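Probable uracil-DNA glycosylase (PDB 5X55) is a probable uracil-DNA glycosylase of a giant virus, a member of the uracil-DNA glycosylase superfamily built round a parallel sheet flanked by helices. Local coordinates at residues P194-S199 with T260-S265; C121-K126 with S152-Y157; D289-A294 with G352-H357; Q249-I254 with K364-D369. All blocks are in the same frame, centred on the assembly; numbering follows the deposited sequence.

Interaction 1: P194-S199 with T260-S265; sequences PGSCIS and TVLNES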
loop_
_atom_site.group_PDB
_atom_site.type_symbol
_atom_site.label_atom_id
_atom_site.label_comp_id
_atom_site.label_asym_id
_atom_site.label_seq_id
_atom_site.Cartn_x
_atom_site.Cartn_y
_atom_site.Cartn_z
ATOM N N PRO A 194 -3.353 -8.642 9.364
ATOM C CA PRO A 194 -3.343 -8.745 10.834
ATOM C C PRO A 194 -2.541 -9.927 11.349
ATOM O O PRO A 194 -2.221 -9.959 12.547
ATOM C CB PRO A 194 -4.839 -8.894 11.186
ATOM C CG PRO A 194 -5.387 -9.681 10.010
ATOM C CD PRO A 194 -4.594 -9.191 8.774
ATOM N N GLY A 195 -2.207 -10.889 10.486
ATOM C CA GLY A 195 -1.639 -12.149 10.922
ATOM C C GLY A 195 -0.149 -12.078 11.172
ATOM O O GLY A 195 0.509 -11.068 10.928
ATOM N N SER A 196 0.390 -13.188 11.684
ATOM C CA SER A 196 1.811 -13.292 11.974
ATOM C C SER A 196 2.261 -14.738 11.795
ATOM O O SER A 196 1.440 -15.659 11.744
ATOM C CB SER A 196 2.129 -12.778 13.391
ATOM O OG SER A 196 1.496 -13.550 14.393
ATOM N N CYS A 197 3.581 -14.922 11.664
ATOM C CA CYS A 197 4.189 -16.250 11.683
ATOM C C CYS A 197 4.066 -16.869 13.077
ATOM O O CYS A 197 3.682 -16.206 14.052
ATOM C CB CYS A 197 5.672 -16.193 11.304
ATOM S SG CYS A 197 6.087 -15.664 9.598
ATOM N N ILE A 198 4.431 -18.160 13.161
ATOM C CA ILE A 198 4.510 -18.880 14.437
ATOM C C ILE A 198 5.326 -18.110 15.467
ATOM O O ILE A 198 5.028 -18.151 16.669
ATOM C CB ILE A 198 5.103 -20.295 14.220
ATOM C CG1 ILE A 198 6.528 -20.216 13.632
ATOM C CG2 ILE A 198 4.192 -21.132 13.322
ATOM C CD1 ILE A 198 7.675 -20.441 14.639
ATOM N N SER A 199 6.349 -17.386 15.017
ATOM C CA SER A 199 7.343 -16.767 15.879
ATOM C C SER A 199 6.962 -15.366 16.316
ATOM O O SER A 199 7.726 -14.732 17.047
ATOM C CB SER A 199 8.687 -16.709 15.156
ATOM O OG SER A 199 8.541 -15.981 13.946
ATOM N N THR A 260 -2.797 -1.594 11.914
ATOM C CA THR A 260 -3.851 -2.278 12.632
ATOM C C THR A 260 -3.230 -2.850 13.902
ATOM O O THR A 260 -2.114 -2.490 14.277
ATOM C CB THR A 260 -4.539 -3.321 11.737
ATOM O OG1 THR A 260 -5.714 -3.817 12.395
ATOM C CG2 THR A 260 -3.598 -4.480 11.358
ATOM N N VAL A 261 -3.965 -3.707 14.593
ATOM C CA VAL A 261 -3.466 -4.404 15.775
ATOM C C VAL A 261 -3.268 -5.857 15.392
ATOM O O VAL A 261 -4.086 -6.429 14.657
ATOM C CB VAL A 261 -4.427 -4.271 16.979
ATOM C CG1 VAL A 261 -3.982 -5.159 18.139
ATOM C CG2 VAL A 261 -4.512 -2.824 17.434
ATOM N N LEU A 262 -2.172 -6.449 15.868
ATOM C CA LEU A 262 -1.899 -7.849 15.580
ATOM C C LEU A 262 -3.116 -8.715 15.900
ATOM O O LEU A 262 -3.711 -8.597 16.975
ATOM C CB LEU A 262 -0.694 -8.311 16.395
ATOM C CG LEU A 262 -0.071 -9.644 16.000
ATOM C CD1 LEU A 262 0.547 -9.532 14.617
ATOM C CD2 LEU A 262 0.961 -10.039 17.045
ATOM N N ASN A 263 -3.483 -9.582 14.952
ATOM C CA ASN A 263 -4.580 -10.543 15.061
ATOM C C ASN A 263 -5.953 -9.880 15.109
ATOM O O ASN A 263 -6.931 -10.539 15.479
ATOM C CB ASN A 263 -4.421 -11.465 16.280
ATOM C CG ASN A 263 -3.159 -12.321 16.213
ATOM O OD1 ASN A 263 -2.638 -12.601 15.126
ATOM N ND2 ASN A 263 -2.647 -12.718 17.377
ATOM N N GLU A 264 -6.059 -8.593 14.766
ATOM C CA GLU A 264 -7.343 -7.908 14.643
ATOM C C GLU A 264 -7.379 -7.194 13.300
ATOM O O GLU A 264 -6.466 -6.428 12.975
ATOM C CB GLU A 264 -7.566 -6.903 15.787
ATOM C CG GLU A 264 -7.099 -7.408 17.143
ATOM C CD GLU A 264 -7.610 -6.574 18.315
ATOM O OE1 GLU A 264 -7.747 -5.335 18.173
ATOM O OE2 GLU A 264 -7.870 -7.169 19.386
ATOM N N SER A 265 -8.430 -7.423 12.527
ATOM C CA SER A 265 -8.485 -6.895 11.172
ATOM C C SER A 265 -9.145 -5.516 11.134
ATOM O O SER A 265 -10.245 -5.322 11.664
ATOM C CB SER A 265 -9.224 -7.877 10.264
ATOM O OG SER A 265 -10.446 -8.270 10.859
#
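Pro194 packs against the turn at Leu262 and Asn263, and these three residues bury the most surface here. The turn runs from Val261 to Glu264 and is a type II beta turn, closed by the bond from Glu264 N to Val261 O. It follows strand 260-261, which pairs antiparallel with strand 164-165. The loop 194-199 lies between strand 185-189 and helix 219-230. The Pro194 carbonyl faces the turn. Asn263 N donates to Pro194 O over 2.7 Å, with an N-H...O angle of 166°. The donor lies 31° out of the carbonyl plane. The ring of Pro194 meets the turn on its later side, where Pro194 CB sits 3.5 Å from Glu264 O. Glu264 O also accepts from Thr260 OG1, at 2.8 Å.

Leu262 touches with one branch. Leu262 CD1 comes within 3.5 Å of Pro194 O and lies 3.8 Å from Ser196 CB. The methyl therefore neighbours an oxygen on one residue and a methylene on another. The amide end of Asn263 bends back toward the loop, and Asn263 OD1 comes 3.7 Å from Pro194 O. Gly195 is hydrogen-bonded through its backbone to Tyr203, and Leu262 to Arg163.

The loop is thus held to the turn mainly by one short, nearly straight bond. It uses main-chain atoms at both ends, so it does not rest on side-chain chemistry. The side chains add only van der Waals packing around it.

Interaction 2: C121-K126 with S152-Y157; sequences CKVNLK and SKLSSY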
loop_
_atom_site.group_PDB
_atom_site.type_symbol
_atom_site.label_atom_id
_atom_site.label_comp_id
_atom_site.label_asym_id
_atom_site.label_seq_id
_atom_site.Cartn_x
_atom_site.Cartn_y
_atom_site.Cartn_z
ATOM N N CYS A 121 5.735 6.075 24.980
ATOM C CA CYS A 121 4.555 6.323 24.151
ATOM C C CYS A 121 4.581 7.703 23.507
ATOM O O CYS A 121 3.541 8.274 23.200
ATOM C CB CYS A 121 3.269 6.116 24.950
ATOM S SG CYS A 121 3.304 4.519 25.811
ATOM N N LYS A 122 5.773 8.230 23.258
ATOM C CA LYS A 122 5.940 9.555 22.659
ATOM C C LYS A 122 5.986 9.447 21.131
ATOM O O LYS A 122 7.004 9.737 20.494
ATOM C CB LYS A 122 7.210 10.194 23.212
ATOM C CG LYS A 122 8.362 9.210 23.070
ATOM C CD LYS A 122 9.407 9.239 24.147
ATOM C CE LYS A 122 10.025 7.873 24.123
ATOM N NZ LYS A 122 8.878 6.971 23.967
ATOM N N VAL A 123 4.858 9.019 20.544
ATOM C CA VAL A 123 4.828 8.698 19.111
ATOM C C VAL A 123 5.223 9.911 18.287
ATOM O O VAL A 123 4.687 11.013 18.455
ATOM C CB VAL A 123 3.448 8.176 18.680
ATOM C CG1 VAL A 123 3.338 8.187 17.142
ATOM C CG2 VAL A 123 3.245 6.779 19.185
ATOM N N ASN A 124 6.172 9.709 17.384
ATOM C CA ASN A 124 6.715 10.781 16.560
ATOM C C ASN A 124 6.855 10.216 15.151
ATOM O O ASN A 124 7.893 9.647 14.798
ATOM C CB ASN A 124 8.040 11.253 17.136
ATOM C CG ASN A 124 8.588 12.465 16.437
ATOM O OD1 ASN A 124 8.271 12.731 15.277
ATOM N ND2 ASN A 124 9.457 13.190 17.124
ATOM N N LEU A 125 5.814 10.398 14.340
ATOM C CA LEU A 125 5.776 9.780 13.013
ATOM C C LEU A 125 6.869 10.313 12.089
ATOM O O LEU A 125 7.379 9.557 11.247
ATOM C CB LEU A 125 4.404 9.989 12.371
ATOM C CG LEU A 125 3.198 9.313 13.027
ATOM C CD1 LEU A 125 1.873 9.689 12.324
ATOM C CD2 LEU A 125 3.369 7.820 13.063
ATOM N N LYS A 126 7.243 11.592 12.231
ATOM C CA LYS A 126 8.278 12.177 11.373
ATOM C C LYS A 126 9.593 11.393 11.437
ATOM O O LYS A 126 10.271 11.224 10.416
ATOM C CB LYS A 126 8.500 13.641 11.754
ATOM C CG LYS A 126 9.780 14.253 11.196
ATOM C CD LYS A 126 9.723 14.501 9.694
ATOM C CE LYS A 126 11.106 14.322 9.047
ATOM N NZ LYS A 126 12.193 15.178 9.640
ATOM N N SER A 152 -1.853 11.523 18.740
ATOM C CA SER A 152 -2.495 11.275 20.031
ATOM C C SER A 152 -3.130 9.899 20.077
ATOM O O SER A 152 -2.983 9.175 21.065
ATOM C CB SER A 152 -3.559 12.342 20.326
ATOM O OG SER A 152 -2.970 13.506 20.864
ATOM N N LYS A 153 -3.871 9.529 19.027
ATOM C CA LYS A 153 -4.520 8.221 19.018
ATOM C C LYS A 153 -3.493 7.098 19.012
ATOM O O LYS A 153 -3.646 6.113 19.750
ATOM C CB LYS A 153 -5.456 8.099 17.822
ATOM C CG LYS A 153 -6.483 9.195 17.753
ATOM C CD LYS A 153 -7.562 8.875 16.746
ATOM C CE LYS A 153 -8.115 10.150 16.130
ATOM N NZ LYS A 153 -8.756 9.854 14.814
ATOM N N LEU A 154 -2.429 7.232 18.203
ATOM C CA LEU A 154 -1.391 6.201 18.206
ATOM C C LEU A 154 -0.738 6.100 19.585
ATOM O O LEU A 154 -0.490 4.994 20.086
ATOM C CB LEU A 154 -0.342 6.481 17.102
ATOM C CG LEU A 154 -0.886 6.532 15.654
ATOM C CD1 LEU A 154 0.158 6.917 14.570
ATOM C CD2 LEU A 154 -1.572 5.217 15.274
ATOM N N SER A 155 -0.473 7.245 20.229
ATOM C CA SER A 155 0.115 7.201 21.567
ATOM C C SER A 155 -0.823 6.520 22.553
ATOM O O SER A 155 -0.374 5.784 23.441
ATOM C CB SER A 155 0.454 8.610 22.061
ATOM O OG SER A 155 1.533 9.180 21.339
ATOM N N SER A 156 -2.131 6.748 22.409
ATOM C CA SER A 156 -3.089 6.097 23.297
ATOM C C SER A 156 -3.124 4.592 23.065
ATOM O O SER A 156 -3.257 3.824 24.024
ATOM C CB SER A 156 -4.482 6.723 23.137
ATOM O OG SER A 156 -5.220 6.154 22.069
ATOM N N TYR A 157 -2.977 4.137 21.809
ATOM C CA TYR A 157 -2.870 2.692 21.582
ATOM C C TYR A 157 -1.630 2.120 22.259
ATOM O O TYR A 157 -1.657 0.997 22.775
ATOM C CB TYR A 157 -2.823 2.352 20.088
ATOM C CG TYR A 157 -3.959 2.853 19.223
ATOM C CD1 TYR A 157 -5.222 3.118 19.745
ATOM C CD2 TYR A 157 -3.757 3.065 17.870
ATOM C CE1 TYR A 157 -6.260 3.587 18.908
ATOM C CE2 TYR A 157 -4.768 3.533 17.040
ATOM C CZ TYR A 157 -6.011 3.787 17.548
ATOM O OH TYR A 157 -6.990 4.247 16.672
HETATM O O HOH W 1 3.284 12.017 20.539
#
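Ser155 OG has several polar neighbours. Ser155 OG lies 2.9 Å from Cys121 O and can donate to it, or to Glu151 O one turn earlier on the helix. Its one proton cannot fully serve both. Ser155 OG stands anti to its own carbonyl carbon (chi1 -69°), a position from which it reaches back to Glu151 O as well as across to Cys121 O. A water that donates to Val123 O at 2.7 Å also reaches Ser155 OG, but that second bond is weak, so the bridge is a loose one.

The loop bends sharply here. Lys122 is the centre of an inverse gamma turn, in which Val123 N makes a weak bond to Cys121 O. The turn brings Val123 close to the serine, and Val123 CB lies 3.4 Å from Ser155 OG.

The rest of the contact is apolar. Val123 CG1 touches Leu154 CB at 4.1 Å, with the two side chains crossing at about a right angle. Leu125 also crosses Leu154 at about a right angle, and Leu125 CD2 comes 3.7 Å from Leu154 CD1.

The side chain of Glu151 also reaches the loop: its OE2 accepts from Leu125 N. Leu125 further packs on Phe138 of helix 135-142 and on Leu150 of helix 146-159. Trp272, in a loop just before helix 273-286, touches both Leu125 and Leu154. The loop 121-126 therefore lies against helix 146-159, with helix 135-142 beside its later end.

Interaction 3: D289-A294 with G352-H357; sequences DLIFVA and GKINEH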
loop_
_atom_site.group_PDB
_atom_site.type_symbol
_atom_site.label_atom_id
_atom_site.label_comp_id
_atom_site.label_asym_id
_atom_site.label_seq_id
_atom_site.Cartn_x
_atom_site.Cartn_y
_atom_site.Cartn_z
ATOM N N ASP A 289 0.184 12.135 -14.845
ATOM C CA ASP A 289 0.123 10.900 -15.604
ATOM C C ASP A 289 0.593 9.709 -14.761
ATOM O O ASP A 289 1.383 8.869 -15.212
ATOM C CB ASP A 289 0.964 11.040 -16.874
ATOM C CG ASP A 289 0.714 9.942 -17.858
ATOM O OD1 ASP A 289 1.715 9.395 -18.363
ATOM O OD2 ASP A 289 -0.471 9.635 -18.116
ATOM N N LEU A 290 0.166 9.674 -13.501
ATOM C CA LEU A 290 0.369 8.483 -12.696
ATOM C C LEU A 290 -0.662 7.447 -13.100
ATOM O O LEU A 290 -1.687 7.763 -13.708
ATOM C CB LEU A 290 0.239 8.792 -11.206
ATOM C CG LEU A 290 1.139 9.900 -10.661
ATOM C CD1 LEU A 290 0.953 10.052 -9.153
ATOM C CD2 LEU A 290 2.595 9.657 -11.002
ATOM N N ILE A 291 -0.396 6.196 -12.749
ATOM C CA ILE A 291 -1.368 5.130 -12.943
ATOM C C ILE A 291 -1.902 4.704 -11.580
ATOM O O ILE A 291 -1.125 4.320 -10.698
ATOM C CB ILE A 291 -0.761 3.945 -13.699
ATOM C CG1 ILE A 291 -0.216 4.439 -15.041
ATOM C CG2 ILE A 291 -1.823 2.859 -13.871
ATOM C CD1 ILE A 291 0.772 3.504 -15.697
ATOM N N PHE A 292 -3.223 4.776 -11.411
ATOM C CA PHE A 292 -3.911 4.333 -10.207
ATOM C C PHE A 292 -4.649 3.035 -10.504
ATOM O O PHE A 292 -5.453 2.967 -11.445
ATOM C CB PHE A 292 -4.893 5.399 -9.695
ATOM C CG PHE A 292 -4.226 6.561 -9.018
ATOM C CD1 PHE A 292 -3.697 7.601 -9.763
ATOM C CD2 PHE A 292 -4.104 6.598 -7.626
ATOM C CE1 PHE A 292 -3.059 8.675 -9.149
ATOM C CE2 PHE A 292 -3.461 7.668 -6.986
ATOM C CZ PHE A 292 -2.931 8.711 -7.755
ATOM N N VAL A 293 -4.366 2.011 -9.705
ATOM C CA VAL A 293 -4.988 0.698 -9.823
ATOM C C VAL A 293 -5.943 0.531 -8.651
ATOM O O VAL A 293 -5.514 0.552 -7.490
ATOM C CB VAL A 293 -3.932 -0.414 -9.838
ATOM C CG1 VAL A 293 -4.594 -1.751 -9.902
ATOM C CG2 VAL A 293 -3.000 -0.224 -10.993
ATOM N N ALA A 294 -7.237 0.378 -8.952
ATOM C CA ALA A 294 -8.283 0.298 -7.936
ATOM C C ALA A 294 -8.844 -1.125 -7.903
ATOM O O ALA A 294 -9.660 -1.505 -8.748
ATOM C CB ALA A 294 -9.384 1.325 -8.208
ATOM N N GLY A 352 -0.697 -5.731 -17.995
ATOM C CA GLY A 352 -0.655 -5.366 -19.399
ATOM C C GLY A 352 -1.129 -3.945 -19.629
ATOM O O GLY A 352 -0.523 -3.195 -20.395
ATOM N N LYS A 353 -2.194 -3.540 -18.935
ATOM C CA LYS A 353 -2.675 -2.168 -19.069
ATOM C C LYS A 353 -1.664 -1.160 -18.522
ATOM O O LYS A 353 -1.445 -0.100 -19.133
ATOM C CB LYS A 353 -4.034 -2.025 -18.379
ATOM C CG LYS A 353 -5.064 -2.936 -18.976
ATOM C CD LYS A 353 -6.442 -2.319 -19.064
ATOM C CE LYS A 353 -7.115 -2.257 -17.714
ATOM N NZ LYS A 353 -8.576 -1.922 -17.860
ATOM N N ILE A 354 -1.039 -1.465 -17.374
ATOM C CA ILE A 354 0.025 -0.597 -16.866
ATOM C C ILE A 354 1.143 -0.467 -17.895
ATOM O O ILE A 354 1.667 0.626 -18.149
ATOM C CB ILE A 354 0.569 -1.132 -15.533
ATOM C CG1 ILE A 354 -0.486 -1.030 -14.433
ATOM C CG2 ILE A 354 1.864 -0.394 -15.159
ATOM C CD1 ILE A 354 -0.171 -1.878 -13.204
ATOM N N ASN A 355 1.540 -1.600 -18.477
ATOM C CA ASN A 355 2.616 -1.620 -19.456
ATOM C C ASN A 355 2.288 -0.734 -20.642
ATOM O O ASN A 355 3.119 0.067 -21.087
ATOM C CB ASN A 355 2.849 -3.048 -19.941
ATOM C CG ASN A 355 3.561 -3.900 -18.926
ATOM O OD1 ASN A 355 4.119 -3.395 -17.944
ATOM N ND2 ASN A 355 3.579 -5.209 -19.174
ATOM N N GLU A 356 1.085 -0.898 -21.189
ATOM C CA GLU A 356 0.727 -0.150 -22.381
ATOM C C GLU A 356 0.665 1.338 -22.089
ATOM O O GLU A 356 1.113 2.141 -22.909
ATOM C CB GLU A 356 -0.592 -0.659 -22.956
ATOM C CG GLU A 356 -0.521 -2.100 -23.464
ATOM C CD GLU A 356 0.759 -2.398 -24.263
ATOM O OE1 GLU A 356 1.007 -1.734 -25.296
ATOM O OE2 GLU A 356 1.532 -3.293 -23.841
ATOM N N HIS A 357 0.150 1.729 -20.914
ATOM C CA HIS A 357 0.088 3.158 -20.611
ATOM C C HIS A 357 1.483 3.756 -20.441
ATOM O O HIS A 357 1.783 4.826 -20.993
ATOM C CB HIS A 357 -0.759 3.408 -19.369
ATOM C CG HIS A 357 -1.010 4.861 -19.103
ATOM N ND1 HIS A 357 -2.046 5.558 -19.693
ATOM C CD2 HIS A 357 -0.339 5.757 -18.340
ATOM C CE1 HIS A 357 -2.013 6.815 -19.286
ATOM N NE2 HIS A 357 -0.990 6.959 -18.463
#
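Ile291 and His357 meet where helix 350-360 packs on the parallel sheet, a helix-on-sheet layer of this alpha/beta fold. Strand 291-294 and helix 352-357 run nearly antiparallel, at 168°, with their axes 10.1 Å apart at closest approach.

The apolar contacts come first. Ile291 and Ile354 cross obliquely, and Ile291 CD1 lies 4.1 Å from Ile354 CG2. Two residues further along the strand, Val293 CG2 meets Ile354 CD1 at 4.0 Å, the two side chains crossing at about a right angle. Val185 of the adjacent strand 185-189 touches both Val293 and Ile354, so the isoleucine is packed against two strands of the sheet.

Ile291 also slides past His357 in the opposite direction. Ile291 CG1 and Ile291 CD1 both lie 3.6 Å from His357 CD2. The imidazole is further stacked with the ring of Tyr312, on strand 312-316.

The polar contact lies just ahead of the strand. Asp289 and His357 reach toward each other tip to tip. Asp289 OD2 is shared: it also forms a salt bridge with Arg361 NH1. That positive charge would be expected to stabilise the carboxylate. His357 NE2 donates to Asp289 OD2 at 2.7 Å, with an N-H...O angle of 148°. The donor meets the syn side of Asp289 OD2, 34° out of the carboxylate plane.

Interaction 4: Q249-I254 with K364-D369; sequences QGTFMI and KPIFWD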
loop_
_atom_site.group_PDB
_atom_site.type_symbol
_atom_site.label_atom_id
_atom_site.label_comp_id
_atom_site.label_asym_id
_atom_site.label_seq_id
_atom_site.Cartn_x
_atom_site.Cartn_y
_atom_site.Cartn_z
ATOM N N GLN A 249 10.983 -0.441 -8.474
ATOM C CA GLN A 249 10.809 0.042 -9.840
ATOM C C GLN A 249 9.672 1.047 -9.976
ATOM O O GLN A 249 9.251 1.344 -11.100
ATOM C CB GLN A 249 10.572 -1.131 -10.798
ATOM C CG GLN A 249 11.738 -2.153 -10.877
ATOM C CD GLN A 249 11.387 -3.353 -11.736
ATOM O OE1 GLN A 249 11.336 -3.265 -12.966
ATOM N NE2 GLN A 249 11.090 -4.471 -11.087
ATOM N N GLY A 250 9.161 1.576 -8.871
ATOM C CA GLY A 250 8.175 2.629 -8.926
ATOM C C GLY A 250 6.733 2.215 -8.707
ATOM O O GLY A 250 5.838 3.017 -8.989
ATOM N N THR A 251 6.475 1.009 -8.202
ATOM C CA THR A 251 5.122 0.607 -7.837
ATOM C C THR A 251 4.868 1.027 -6.386
ATOM O O THR A 251 5.411 0.427 -5.451
ATOM C CB THR A 251 4.917 -0.894 -8.034
ATOM O OG1 THR A 251 5.535 -1.303 -9.260
ATOM C CG2 THR A 251 3.420 -1.198 -8.127
ATOM N N PHE A 252 4.032 2.050 -6.201
ATOM C CA PHE A 252 3.779 2.652 -4.886
ATOM C C PHE A 252 2.618 1.908 -4.231
ATOM O O PHE A 252 1.451 2.265 -4.384
ATOM C CB PHE A 252 3.481 4.140 -5.043
ATOM C CG PHE A 252 3.414 4.918 -3.748
ATOM C CD1 PHE A 252 4.563 5.173 -3.009
ATOM C CD2 PHE A 252 2.213 5.458 -3.311
ATOM C CE1 PHE A 252 4.517 5.921 -1.842
ATOM C CE2 PHE A 252 2.156 6.212 -2.137
ATOM C CZ PHE A 252 3.318 6.441 -1.399
ATOM N N MET A 253 2.943 0.869 -3.485
ATOM C CA MET A 253 1.948 -0.051 -2.941
ATOM C C MET A 253 1.798 0.259 -1.463
ATOM O O MET A 253 2.600 -0.192 -0.646
ATOM C CB MET A 253 2.368 -1.502 -3.158
ATOM C CG MET A 253 2.748 -1.845 -4.604
ATOM S SD MET A 253 3.115 -3.612 -4.799
ATOM C CE MET A 253 1.455 -4.276 -4.559
ATOM N N ILE A 254 0.756 1.013 -1.119
ATOM C CA ILE A 254 0.471 1.383 0.260
ATOM C C ILE A 254 -0.927 0.895 0.638
ATOM O O ILE A 254 -1.776 0.624 -0.215
ATOM C CB ILE A 254 0.572 2.906 0.476
ATOM C CG1 ILE A 254 -0.410 3.624 -0.451
ATOM C CG2 ILE A 254 1.979 3.402 0.239
ATOM C CD1 ILE A 254 -0.677 5.055 -0.067
ATOM N N LYS A 364 9.837 4.492 -18.651
ATOM C CA LYS A 364 10.543 3.227 -18.520
ATOM C C LYS A 364 9.598 2.160 -17.974
ATOM O O LYS A 364 8.827 2.428 -17.049
ATOM C CB LYS A 364 11.746 3.382 -17.597
ATOM C CG LYS A 364 12.618 4.593 -17.920
ATOM C CD LYS A 364 14.080 4.336 -17.547
ATOM C CE LYS A 364 14.994 5.498 -17.954
ATOM N NZ LYS A 364 15.076 5.695 -19.435
ATOM N N PRO A 365 9.617 0.954 -18.526
ATOM C CA PRO A 365 8.650 -0.068 -18.108
ATOM C C PRO A 365 8.975 -0.627 -16.730
ATOM O O PRO A 365 10.008 -0.336 -16.122
ATOM C CB PRO A 365 8.785 -1.151 -19.186
ATOM C CG PRO A 365 10.190 -1.002 -19.674
ATOM C CD PRO A 365 10.484 0.488 -19.622
ATOM N N ILE A 366 8.046 -1.440 -16.234
ATOM C CA ILE A 366 8.220 -2.179 -14.992
ATOM C C ILE A 366 8.338 -3.656 -15.342
ATOM O O ILE A 366 7.479 -4.202 -16.051
ATOM C CB ILE A 366 7.059 -1.941 -14.015
ATOM C CG1 ILE A 366 7.076 -0.498 -13.485
ATOM C CG2 ILE A 366 7.142 -2.950 -12.890
ATOM C CD1 ILE A 366 5.882 -0.144 -12.592
ATOM N N PHE A 367 9.409 -4.292 -14.865
ATOM C CA PHE A 367 9.641 -5.717 -15.101
ATOM C C PHE A 367 9.026 -6.498 -13.953
ATOM O O PHE A 367 9.584 -6.551 -12.856
ATOM C CB PHE A 367 11.130 -6.012 -15.225
ATOM C CG PHE A 367 11.781 -5.251 -16.303
ATOM C CD1 PHE A 367 11.738 -5.713 -17.610
ATOM C CD2 PHE A 367 12.405 -4.039 -16.034
ATOM C CE1 PHE A 367 12.333 -4.989 -18.642
ATOM C CE2 PHE A 367 12.999 -3.305 -17.054
ATOM C CZ PHE A 367 12.963 -3.783 -18.367
ATOM N N TRP A 368 7.880 -7.119 -14.213
ATOM C CA TRP A 368 7.135 -7.773 -13.142
ATOM C C TRP A 368 7.747 -9.095 -12.728
ATOM O O TRP A 368 7.499 -9.550 -11.614
ATOM C CB TRP A 368 5.687 -8.008 -13.568
ATOM C CG TRP A 368 5.034 -6.746 -13.994
ATOM C CD1 TRP A 368 4.712 -6.365 -15.262
ATOM C CD2 TRP A 368 4.653 -5.675 -13.140
ATOM N NE1 TRP A 368 4.142 -5.116 -15.252
ATOM C CE2 TRP A 368 4.097 -4.666 -13.958
ATOM C CE3 TRP A 368 4.734 -5.464 -11.760
ATOM C CZ2 TRP A 368 3.610 -3.464 -13.434
ATOM C CZ3 TRP A 368 4.244 -4.272 -11.236
ATOM C CH2 TRP A 368 3.691 -3.286 -12.075
ATOM N N ASP A 369 8.522 -9.733 -13.595
ATOM C CA ASP A 369 8.950 -11.083 -13.265
ATOM C C ASP A 369 10.307 -11.109 -12.572
ATOM O O ASP A 369 10.411 -11.686 -11.488
ATOM C CB ASP A 369 8.986 -11.957 -14.519
ATOM C CG ASP A 369 8.818 -13.435 -14.198
ATOM O OD1 ASP A 369 8.692 -13.774 -13.002
ATOM O OD2 ASP A 369 8.815 -14.257 -15.145
HETATM O O HOH W 2 12.185 -0.736 -14.132
#
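Gln249 grips the backbone of Phe367 with both ends of its amide. From CB the chain runs on extended, with CD anti to CA (chi2 174°), and carries the amide across to the C-terminal segment 364-369. Gln249 CD lies 3.8 Å from both Phe367 N and Phe367 O. At the tip, Gln249 OE1 accepts from Phe367 N at 2.9 Å. The same oxygen takes a water that also donates to Pro365 O. Gln249 OE1 also sits at the edge of the Phe367 ring, near its plane, 3.3 Å from Phe367 CD2. Gln249 NE2 donates to Phe367 O at 3.1 Å and to Ser245 O as well. The amide is thus fixed in its rotation by donors on one end and acceptors on the other.

Thr251 lies beside this pair. Thr251 OG1 comes 3.5 Å from Ile366 CD1, while its hydrogen bond goes to Trp246 O.

Gly250 is the C-prime residue of a Schellman motif that ends helix 244-248, and strand 251-255 starts directly after it. Segment 364-369 lies over this junction. Ile366 touches Val185 on the adjacent strand 185-189, and Trp368 packs edge-to-face on Trp246 of helix 244-248 and on Phe351 of helix 350-360.

Overall arrangement
Interactions 3 and 4 are neighbours, with centres 10 Å apart. Both reach the parallel sheet, one through strand 291-295 and the other through its outermost strand 251-255. They touch directly: Asn355 OD1 lies 3.2 Å from Trp368 NE1, a probable hydrogen bond, and Ile354 CG2 packs 3.9 Å from Trp368 CZ2. Interactions 1 and 2 lie across the chain's centre from them. Their own centres are 20 Å apart, with nearest atoms about 6 Å apart. Interactions 2 and 3 are the farthest apart, at 36 Å between centres. Strand 251-255 of interaction 4 leads on to strand 260-261 of interaction 1, which links the two sides along the chain.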